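Local coordinates for NS3-like protein (PDB 6M40), which probably hydrolyses ATP and other nucleoside triphosphates to drive RNA unwinding, as the NS3-like RNA helicase domain of Alongshan virus, at residues 40-45 / 110-115; 171-176 / 307-312; 224-229 / 246-251; 324-329 / 348-353. One frame throughout, in Å; residues are numbered along the deposited sequence.

Interaction 1 of 4, residues 40-45 / 110-115; sequences RQLMTW and DVSYVL
L42 reaches down from the last helical turn of 31-42 onto S112 and V114, two residues that lie on the same side of strand 111-115. Its CB already points at the strand. With CG anti to the carbonyl carbon (chi1 -71°) and CD1 anti to CA (chi2 179°), the leucine is extended and its tip, not its flank, makes the contact. CD1 rests 3.8 Å from S112 CB and 4.0 Å from V114 CG2, and so bridges the two side chains across the carbonyl of the intervening Y113, whose O lies 4.2 Å from CD1. The other branch turns aside to the indole of its own segment, L42 CD2 lying 3.8 Å from W45 CZ2.

This is one helix-on-sheet layer of the first RecA-like domain of a superfamily 2 helicase. Helix 31-42 begins at the GAGKT P-loop, and strand 111-116, inside the parallel sheet, runs into the DETH Walker B sequence. V49 and I146, from the strands flanking 111-116, also touch L42.

Where the helix has given way to loop, W45 closes the margin of the contact. The edge of its indole, at NE1, is 3.9 Å from S112 OG, with no hydrogen bond between them; that hydroxyl bonds to A144 N and weakly to S46 OG. T44 CB sits over one face of the indole, offset toward its rim, while T44 OG1 donates to Q41 O at 2.8 Å from above the carbonyl plane.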
# COMPACT_ATOMS: atom_id res chain seq x y z
N ARG A 40 5.50 -14.23 -20.67
CA ARG A 40 5.80 -15.24 -21.68
C ARG A 40 7.21 -15.79 -21.51
O ARG A 40 7.47 -16.95 -21.85
CB ARG A 40 5.63 -14.65 -23.08
CG ARG A 40 6.48 -13.42 -23.32
CD ARG A 40 6.58 -13.09 -24.80
NE ARG A 40 7.20 -14.17 -25.57
CZ ARG A 40 8.48 -14.49 -25.51
NH1 ARG A 40 9.30 -13.83 -24.70
NH2 ARG A 40 8.96 -15.48 -26.26
N GLN A 41 8.13 -14.97 -21.00
CA GLN A 41 9.46 -15.47 -20.69
C GLN A 41 9.44 -16.41 -19.49
O GLN A 41 10.34 -17.26 -19.36
CB GLN A 41 10.43 -14.30 -20.45
CG GLN A 41 10.88 -13.61 -21.72
CD GLN A 41 11.59 -12.30 -21.46
OE1 GLN A 41 11.78 -11.90 -20.31
NE2 GLN A 41 11.99 -11.61 -22.52
N LEU A 42 8.45 -16.28 -18.61
CA LEU A 42 8.28 -17.22 -17.50
C LEU A 42 7.46 -18.45 -17.89
O LEU A 42 7.42 -19.41 -17.12
CB LEU A 42 7.61 -16.53 -16.31
CG LEU A 42 8.45 -15.51 -15.51
CD1 LEU A 42 7.63 -14.90 -14.37
CD2 LEU A 42 9.74 -16.11 -14.98
N MSE A 43 6.80 -18.44 -19.05
CA MSE A 43 6.14 -19.64 -19.56
C MSE A 43 7.16 -20.59 -20.18
O MSE A 43 6.82 -21.62 -20.76
CB MSE A 43 5.05 -19.26 -20.57
CG MSE A 43 3.87 -18.52 -19.93
SE MSE A 43 3.00 -19.51 -18.48
CE MSE A 43 2.11 -20.89 -19.52
N THR A 44 8.44 -20.22 -20.03
CA THR A 44 9.52 -21.10 -20.45
C THR A 44 9.50 -22.41 -19.68
O THR A 44 9.52 -23.49 -20.28
CB THR A 44 10.87 -20.39 -20.24
OG1 THR A 44 11.00 -19.30 -21.15
CG2 THR A 44 12.03 -21.37 -20.43
N TRP A 45 9.44 -22.33 -18.35
CA TRP A 45 9.65 -23.47 -17.47
C TRP A 45 8.48 -23.77 -16.54
O TRP A 45 8.44 -24.86 -15.97
CB TRP A 45 10.90 -23.27 -16.60
CG TRP A 45 11.01 -21.87 -16.02
CD1 TRP A 45 10.13 -21.25 -15.18
CD2 TRP A 45 12.07 -20.92 -16.25
NE1 TRP A 45 10.56 -19.98 -14.88
CE2 TRP A 45 11.75 -19.75 -15.52
CE3 TRP A 45 13.25 -20.94 -17.00
CZ2 TRP A 45 12.56 -18.62 -15.52
CZ3 TRP A 45 14.06 -19.81 -16.99
CH2 TRP A 45 13.71 -18.67 -16.26
N ASP A 110 5.59 -25.24 -9.97
CA ASP A 110 5.43 -24.85 -11.36
C ASP A 110 4.63 -23.56 -11.49
O ASP A 110 3.98 -23.33 -12.51
CB ASP A 110 4.75 -25.97 -12.16
CG ASP A 110 3.34 -26.28 -11.67
OD1 ASP A 110 3.06 -26.12 -10.46
OD2 ASP A 110 2.50 -26.71 -12.49
N VAL A 111 4.67 -22.72 -10.46
CA VAL A 111 3.93 -21.46 -10.44
C VAL A 111 4.92 -20.33 -10.22
O VAL A 111 5.56 -20.26 -9.16
CB VAL A 111 2.84 -21.45 -9.37
CG1 VAL A 111 2.05 -20.15 -9.46
CG2 VAL A 111 1.91 -22.64 -9.51
N SER A 112 5.01 -19.43 -11.19
CA SER A 112 5.82 -18.23 -11.09
C SER A 112 4.91 -17.03 -10.81
O SER A 112 3.72 -17.03 -11.14
CB SER A 112 6.63 -18.01 -12.37
OG SER A 112 7.68 -18.95 -12.44
N TYR A 113 5.48 -16.02 -10.15
CA TYR A 113 4.72 -14.87 -9.67
C TYR A 113 5.33 -13.60 -10.26
O TYR A 113 6.51 -13.57 -10.60
CB TYR A 113 4.69 -14.87 -8.13
CG TYR A 113 4.22 -16.21 -7.55
CD1 TYR A 113 5.10 -17.29 -7.41
CD2 TYR A 113 2.89 -16.41 -7.17
CE1 TYR A 113 4.68 -18.51 -6.90
CE2 TYR A 113 2.45 -17.65 -6.66
CZ TYR A 113 3.36 -18.69 -6.53
OH TYR A 113 2.96 -19.90 -6.02
N VAL A 114 4.49 -12.59 -10.46
CA VAL A 114 4.92 -11.24 -10.84
C VAL A 114 4.21 -10.28 -9.91
O VAL A 114 2.97 -10.18 -9.94
CB VAL A 114 4.61 -10.89 -12.31
CG1 VAL A 114 4.74 -9.40 -12.53
CG2 VAL A 114 5.52 -11.66 -13.27
N LEU A 115 4.96 -9.56 -9.08
CA LEU A 115 4.39 -8.67 -8.09
C LEU A 115 4.76 -7.23 -8.41
O LEU A 115 5.92 -6.92 -8.67
CB LEU A 115 4.88 -9.02 -6.69
CG LEU A 115 4.27 -10.23 -5.98
CD1 LEU A 115 4.49 -11.52 -6.72
CD2 LEU A 115 4.86 -10.29 -4.59

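Interaction 2 of 4, residues 171-176 / 307-312; sequences VDRVYN and GYYRPA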
# COMPACT_ATOMS: atom_id res chain seq x y z
N VAL A 171 8.57 19.12 -12.29
CA VAL A 171 9.27 20.26 -11.72
C VAL A 171 9.08 20.21 -10.21
O VAL A 171 7.95 20.17 -9.72
CB VAL A 171 8.76 21.59 -12.31
CG1 VAL A 171 9.44 22.77 -11.63
CG2 VAL A 171 9.00 21.62 -13.81
N ASP A 172 10.19 20.24 -9.48
CA ASP A 172 10.17 20.20 -8.02
C ASP A 172 10.34 21.61 -7.48
O ASP A 172 11.35 22.27 -7.77
CB ASP A 172 11.27 19.29 -7.49
CG ASP A 172 11.04 17.85 -7.85
OD1 ASP A 172 10.05 17.27 -7.35
OD2 ASP A 172 11.82 17.30 -8.65
N ARG A 173 9.37 22.06 -6.70
CA ARG A 173 9.39 23.38 -6.10
C ARG A 173 9.16 23.22 -4.60
O ARG A 173 8.95 22.11 -4.10
CB ARG A 173 8.34 24.29 -6.75
CG ARG A 173 8.61 24.53 -8.22
CD ARG A 173 7.56 25.43 -8.83
NE ARG A 173 7.76 25.62 -10.27
CZ ARG A 173 6.97 26.37 -11.03
NH1 ARG A 173 5.93 27.00 -10.50
NH2 ARG A 173 7.22 26.49 -12.33
N VAL A 174 9.20 24.34 -3.89
CA VAL A 174 9.21 24.33 -2.44
C VAL A 174 8.42 25.52 -1.93
O VAL A 174 8.77 26.67 -2.24
CB VAL A 174 10.65 24.37 -1.88
CG1 VAL A 174 10.63 24.70 -0.42
CG2 VAL A 174 11.35 23.03 -2.12
N TYR A 175 7.38 25.26 -1.15
CA TYR A 175 6.62 26.29 -0.47
C TYR A 175 7.05 26.35 0.99
O TYR A 175 7.25 25.31 1.63
CB TYR A 175 5.12 26.00 -0.57
CG TYR A 175 4.67 24.74 0.14
CD1 TYR A 175 4.34 24.77 1.49
CD2 TYR A 175 4.57 23.54 -0.53
CE1 TYR A 175 3.93 23.63 2.14
CE2 TYR A 175 4.16 22.39 0.11
CZ TYR A 175 3.84 22.44 1.46
OH TYR A 175 3.43 21.30 2.13
N ASN A 176 7.20 27.57 1.50
CA ASN A 176 7.63 27.78 2.88
C ASN A 176 6.51 28.26 3.78
O ASN A 176 6.71 28.36 5.00
CB ASN A 176 8.76 28.82 2.92
CG ASN A 176 10.07 28.29 2.37
OD1 ASN A 176 10.92 27.79 3.11
ND2 ASN A 176 10.25 28.41 1.06
N GLY A 307 3.91 19.46 -11.93
CA GLY A 307 4.71 20.10 -10.90
C GLY A 307 4.46 19.45 -9.55
O GLY A 307 3.37 18.93 -9.29
N TYR A 308 5.48 19.47 -8.70
CA TYR A 308 5.44 18.83 -7.39
C TYR A 308 5.87 19.84 -6.33
O TYR A 308 6.99 20.34 -6.37
CB TYR A 308 6.35 17.60 -7.35
CG TYR A 308 6.39 16.92 -5.99
CD1 TYR A 308 5.26 16.33 -5.46
CD2 TYR A 308 7.57 16.86 -5.25
CE1 TYR A 308 5.30 15.70 -4.22
CE2 TYR A 308 7.61 16.24 -4.02
CZ TYR A 308 6.47 15.66 -3.51
OH TYR A 308 6.49 15.04 -2.28
N TYR A 309 4.98 20.09 -5.37
CA TYR A 309 5.21 21.06 -4.31
C TYR A 309 5.30 20.33 -2.97
O TYR A 309 4.30 19.79 -2.49
CB TYR A 309 4.09 22.11 -4.31
CG TYR A 309 3.99 22.84 -5.63
CD1 TYR A 309 3.23 22.33 -6.68
CD2 TYR A 309 4.66 24.04 -5.82
CE1 TYR A 309 3.15 23.01 -7.89
CE2 TYR A 309 4.58 24.71 -7.01
CZ TYR A 309 3.83 24.20 -8.04
OH TYR A 309 3.76 24.89 -9.23
N ARG A 310 6.49 20.32 -2.37
CA ARG A 310 6.76 19.84 -1.03
C ARG A 310 7.14 21.01 -0.13
O ARG A 310 7.67 22.02 -0.61
CB ARG A 310 7.90 18.81 -1.02
CG ARG A 310 9.28 19.45 -1.06
CD ARG A 310 10.39 18.42 -1.13
NE ARG A 310 11.67 19.05 -1.42
CZ ARG A 310 12.09 19.36 -2.65
NH1 ARG A 310 11.33 19.09 -3.70
NH2 ARG A 310 13.27 19.94 -2.82
N PRO A 311 6.92 20.91 1.18
CA PRO A 311 7.32 22.02 2.06
C PRO A 311 8.83 22.09 2.22
O PRO A 311 9.51 21.07 2.29
CB PRO A 311 6.62 21.70 3.39
CG PRO A 311 6.38 20.23 3.36
CD PRO A 311 6.20 19.85 1.92
N ALA A 312 9.34 23.33 2.26
CA ALA A 312 10.76 23.54 2.47
C ALA A 312 11.27 22.72 3.65
O ALA A 312 12.27 22.01 3.54
CB ALA A 312 11.04 25.03 2.71
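V171 to Y175 pair one for one with G307 to P311 as parallel strands, their axes 4.7 Å apart at closest approach and turned 35° from one another. Y308 N donates to V171 O, R173 N to Y308 O and Y175 N to R310 O; R310 N reaches R173 O only weakly, and A312 N closes the series on Y175 O.

V171, R173, Y175, Y309 and P311 share one face. There Y175 lies alongside P311, and its ring takes the proline CA over one face in a CH-pi contact, 3.7 Å from CA to the ring centroid. The phenol edge meets Y309 O near the ring plane, and its OH is bonded to D267 O on strand 264-276. R173, extended from CG to NE, runs beside Y309 in the same direction, with CD 3.6 Å from Y309 CE2 and the guanidinium plane 90° from the ring.

The pair forms one margin of the sheet in the second RecA-like domain, where strand 306-311 follows the QRRGRI sequence of helicase motif VI and joins strand 170-175 to strand 264-276.

On the other face D172 OD1 comes to the edge of the Y308 ring, 3.3 Å from CD2, with carboxylate and ring planes 87° apart. The same oxygen is held in a salt bridge by R297, and Y308 OH bonds D267 OD2. R310, also extended from CG to NE, crosses V174 obliquely, and V174 CG2 lies over one guanidinium face toward its rim, 3.7 Å from R310 NH2, while D172 CB approaches the edge of that group.

Interaction 3 of 4, residues 224-229 / 246-251; sequences IVLSRK and MCVVTT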
# COMPACT_ATOMS: atom_id res chain seq x y z
N ILE A 224 -12.85 17.98 -4.21
CA ILE A 224 -13.34 16.60 -4.14
C ILE A 224 -12.51 15.92 -3.06
O ILE A 224 -11.33 15.61 -3.25
CB ILE A 224 -13.23 15.89 -5.50
CG1 ILE A 224 -14.61 15.83 -6.17
CG2 ILE A 224 -12.62 14.51 -5.36
CD1 ILE A 224 -14.58 15.29 -7.59
N VAL A 225 -13.12 15.69 -1.90
CA VAL A 225 -12.42 15.03 -0.80
C VAL A 225 -12.45 13.53 -1.04
O VAL A 225 -13.47 12.96 -1.44
CB VAL A 225 -13.07 15.39 0.55
CG1 VAL A 225 -12.22 14.88 1.70
CG2 VAL A 225 -13.26 16.90 0.65
N LEU A 226 -11.31 12.88 -0.82
CA LEU A 226 -11.18 11.44 -1.02
C LEU A 226 -10.52 10.83 0.21
O LEU A 226 -9.34 11.08 0.47
CB LEU A 226 -10.39 11.12 -2.28
CG LEU A 226 -11.14 11.12 -3.61
CD1 LEU A 226 -10.18 10.86 -4.76
CD2 LEU A 226 -12.26 10.10 -3.60
N SER A 227 -11.28 10.04 0.96
CA SER A 227 -10.76 9.24 2.05
C SER A 227 -11.33 7.84 1.92
O SER A 227 -12.30 7.61 1.19
CB SER A 227 -11.12 9.83 3.42
OG SER A 227 -12.52 9.84 3.63
N ARG A 228 -10.71 6.88 2.60
CA ARG A 228 -11.30 5.55 2.65
C ARG A 228 -12.75 5.63 3.12
O ARG A 228 -13.61 4.88 2.67
CB ARG A 228 -10.50 4.63 3.56
CG ARG A 228 -10.91 3.18 3.42
CD ARG A 228 -10.54 2.68 2.04
NE ARG A 228 -9.45 1.71 2.09
CZ ARG A 228 -8.24 1.98 2.57
NH1 ARG A 228 -7.95 3.18 3.05
NH2 ARG A 228 -7.31 1.04 2.57
N LYS A 229 -13.01 6.56 4.04
CA LYS A 229 -14.36 6.79 4.54
C LYS A 229 -15.31 7.29 3.46
O LYS A 229 -16.53 7.12 3.61
CB LYS A 229 -14.30 7.81 5.68
CG LYS A 229 -15.61 8.49 5.99
CD LYS A 229 -15.39 9.72 6.85
CE LYS A 229 -16.67 10.16 7.54
NZ LYS A 229 -17.12 9.13 8.52
N MSE A 246 -10.36 21.81 -10.43
CA MSE A 246 -10.62 20.71 -9.50
C MSE A 246 -9.47 20.50 -8.52
O MSE A 246 -8.31 20.47 -8.91
CB MSE A 246 -10.85 19.41 -10.28
CG MSE A 246 -10.45 18.18 -9.49
SE MSE A 246 -10.87 16.51 -10.41
CE MSE A 246 -9.07 16.07 -11.06
N CYS A 247 -9.81 20.30 -7.25
CA CYS A 247 -8.81 20.06 -6.21
C CYS A 247 -9.16 18.80 -5.43
O CYS A 247 -10.03 18.82 -4.56
CB CYS A 247 -8.69 21.26 -5.28
SG CYS A 247 -7.28 21.16 -4.14
N VAL A 248 -8.47 17.71 -5.75
CA VAL A 248 -8.57 16.49 -4.97
C VAL A 248 -7.77 16.67 -3.69
O VAL A 248 -6.55 16.83 -3.72
CB VAL A 248 -8.06 15.28 -5.75
CG1 VAL A 248 -8.08 14.03 -4.87
CG2 VAL A 248 -8.90 15.05 -7.00
N VAL A 249 -8.47 16.69 -2.55
CA VAL A 249 -7.83 16.60 -1.24
C VAL A 249 -7.99 15.15 -0.79
O VAL A 249 -9.11 14.68 -0.59
CB VAL A 249 -8.46 17.58 -0.24
CG1 VAL A 249 -7.54 17.76 0.96
CG2 VAL A 249 -8.74 18.91 -0.91
N THR A 250 -6.87 14.45 -0.64
CA THR A 250 -6.90 13.01 -0.47
C THR A 250 -5.97 12.56 0.65
O THR A 250 -4.94 13.18 0.92
CB THR A 250 -6.51 12.29 -1.78
OG1 THR A 250 -6.36 10.88 -1.56
CG2 THR A 250 -5.21 12.85 -2.35
N THR A 251 -6.38 11.48 1.32
CA THR A 251 -5.51 10.71 2.20
C THR A 251 -4.72 9.77 1.30
O THR A 251 -4.69 9.98 0.08
CB THR A 251 -6.31 9.95 3.24
OG1 THR A 251 -6.99 8.84 2.64
CG2 THR A 251 -7.35 10.89 3.86
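The flat groups through which I224 and L226 meet V249 and T251 are peptide groups, joined through their N-H and C=O. I224 N donates to C247 O, V249 N to I224 O, L226 N to V249 O and T251 N to L226 O. These four bonds, from 2.9 to 3.1 Å between N and O, join the parallel strands of a beta-alpha-beta crossover made by strand 222-226, helix 231-237 and strand 246-250, in the second RecA-like domain of the helicase. Three of the carbonyls receive a CA-H contact as well: V248 CA lies against I224 O, V225 CA against V249 O and T250 CA against L226 O.

Each side of the sheet has its own lining. I224, L226, V248 and T250 share one side, where I224 and L226 pack on helix 231-237, the helix of the crossover. Here V248 spreads its two methyls between two partners across the strands: CG1 touches L226 CD1 at 3.8 Å and CG2 touches I224 CG2 at 4.1 Å. L226 CB also sits 4.1 Å from T250 CB. Residues L237 and I235 of the crossover helix lie against I224 and L226 respectively.

V225 and V249 point to the opposite face, where A212 of helix 208-216 touches both. V225 CG1, anti to the backbone N (chi1 -171°), rests 3.9 Å from V249 O.

Beyond the strand ends the chains stay together for one more residue. T250 and T251 open the TTSISE sequence, which resembles the start of helicase motif V, and S227 CB meets T251 CG2 at 3.9 Å.

Interaction 4 of 4, residues 324-329 / 348-353; sequences HPDSVT and GAAVQQ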
# COMPACT_ATOMS: atom_id res chain seq x y z
N HIS A 324 8.25 3.54 8.75
CA HIS A 324 8.65 4.14 10.02
C HIS A 324 9.07 3.03 10.98
O HIS A 324 8.42 1.98 11.04
CB HIS A 324 7.50 4.94 10.62
CG HIS A 324 7.84 5.61 11.91
ND1 HIS A 324 8.04 4.91 13.07
CD2 HIS A 324 8.02 6.92 12.22
CE1 HIS A 324 8.32 5.75 14.05
NE2 HIS A 324 8.32 6.97 13.56
N PRO A 325 10.15 3.23 11.74
CA PRO A 325 10.79 2.10 12.43
C PRO A 325 9.88 1.23 13.28
O PRO A 325 10.13 0.02 13.39
CB PRO A 325 11.88 2.78 13.29
CG PRO A 325 11.64 4.29 13.14
CD PRO A 325 10.95 4.46 11.84
N ASP A 326 8.85 1.78 13.92
CA ASP A 326 7.96 0.97 14.74
C ASP A 326 6.51 1.32 14.40
O ASP A 326 5.71 1.71 15.26
CB ASP A 326 8.27 1.13 16.23
CG ASP A 326 8.55 2.55 16.62
OD1 ASP A 326 7.78 3.43 16.20
OD2 ASP A 326 9.53 2.79 17.35
N SER A 327 6.16 1.16 13.13
CA SER A 327 4.78 1.26 12.69
C SER A 327 4.07 -0.07 12.91
O SER A 327 4.65 -1.15 12.76
CB SER A 327 4.69 1.67 11.23
OG SER A 327 5.06 0.61 10.35
N VAL A 328 2.79 0.02 13.29
CA VAL A 328 2.05 -1.18 13.60
C VAL A 328 1.88 -2.10 12.40
O VAL A 328 1.60 -3.29 12.58
CB VAL A 328 0.67 -0.85 14.20
CG1 VAL A 328 -0.18 -0.12 13.18
CG2 VAL A 328 -0.02 -2.13 14.67
N THR A 329 2.03 -1.59 11.18
CA THR A 329 2.06 -2.50 10.05
C THR A 329 3.31 -3.36 10.07
O THR A 329 3.27 -4.52 9.67
CB THR A 329 1.98 -1.74 8.73
OG1 THR A 329 2.91 -0.65 8.72
CG2 THR A 329 0.56 -1.21 8.49
N GLY A 348 11.64 -1.33 14.82
CA GLY A 348 12.04 -0.65 16.03
C GLY A 348 12.15 -1.56 17.23
O GLY A 348 12.00 -2.78 17.17
N ALA A 349 12.44 -0.94 18.38
CA ALA A 349 12.56 -1.68 19.63
C ALA A 349 11.20 -1.93 20.26
O ALA A 349 10.98 -2.99 20.86
CB ALA A 349 13.47 -0.94 20.60
N ALA A 350 10.28 -0.96 20.14
CA ALA A 350 8.94 -1.12 20.68
C ALA A 350 8.14 -2.19 19.94
O ALA A 350 7.15 -2.68 20.49
CB ALA A 350 8.20 0.21 20.63
N VAL A 351 8.54 -2.54 18.72
CA VAL A 351 7.88 -3.64 18.03
C VAL A 351 8.42 -4.97 18.52
O VAL A 351 7.65 -5.88 18.88
CB VAL A 351 8.02 -3.47 16.51
CG1 VAL A 351 7.55 -4.73 15.79
CG2 VAL A 351 7.25 -2.25 16.04
N GLN A 352 9.74 -5.12 18.55
CA GLN A 352 10.34 -6.32 19.11
C GLN A 352 9.75 -6.65 20.47
O GLN A 352 9.45 -7.81 20.77
CB GLN A 352 11.84 -6.16 19.24
CG GLN A 352 12.60 -6.10 17.96
CD GLN A 352 14.03 -5.71 18.22
OE1 GLN A 352 14.60 -6.06 19.26
NE2 GLN A 352 14.62 -4.96 17.31
N GLN A 353 9.63 -5.64 21.33
CA GLN A 353 8.98 -5.81 22.63
C GLN A 353 7.54 -6.31 22.45
O GLN A 353 7.10 -7.24 23.14
CB GLN A 353 9.00 -4.48 23.38
CG GLN A 353 8.53 -4.50 24.83
CD GLN A 353 7.02 -4.60 24.97
OE1 GLN A 353 6.52 -5.44 25.71
NE2 GLN A 353 6.30 -3.73 24.28
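P325 and D326 meet G348 where two helix starts come together: S327 is the N-cap of helix 328-339 and G348 that of helix 349-357. These helices belong to the helical third domain that flavivirus NS3 helicases carry beside their two RecA-like domains.

The hydrogen bonding across the contact consists of one backbone bond, G348 N to P325 O. Its modelled length of 2.5 Å is too short to be trusted at this resolution, but the pairing brings the chains close, with 4.6 Å between the CA atoms of D326 and G348, an approach made beside a residue that has no side chain.

Hydrogen bonds within 324-329 shape the loop that offers this carbonyl. S327 N donates to H324 O, and D326 N makes a weak bond of 3.3 Å to H324 ND1. S327 OG accepts a weak bond from L330 N, as an N-cap does, and is also weakly bonded to D323 OD1. T329 OG1 reaches D121 OD1 in the first RecA-like domain, and the backbones of D326 and V328 bond V276 and Y274 of strand 264-276, so the loop meets parts of all three domains.

The carboxylate of D326 lies near the start of helix 349-357, with OD2 4.4 Å from A350 CB, and the helix dipole may stabilise its charge somewhat.

Van der Waals contact is made by V351, which also touches V276. Its CG2, anti to the carbonyl carbon, extends toward the loop and ends 3.5 Å from both CA and CB of D326.

In the fold
The four contacts sample the three-domain plan of a flavivirus-type NS3 helicase. Interaction 1 lies in the first RecA-like domain and comes first along the chain. Interaction 2 closes a long loop in the second domain, with interaction 3 nested inside it; both reach the same mixed sheet, their centres about 20 Å apart. Interaction 4 follows, in the helical region after strand 306-311. Interactions 1 and 2 are the most widely separated, at about 41 Å between centres, while interactions 3 and 4 approach to about 10 Å between nearest atoms. None touches another; they lie in separate parts of the fold, between whose domains nucleotide and RNA probably bind.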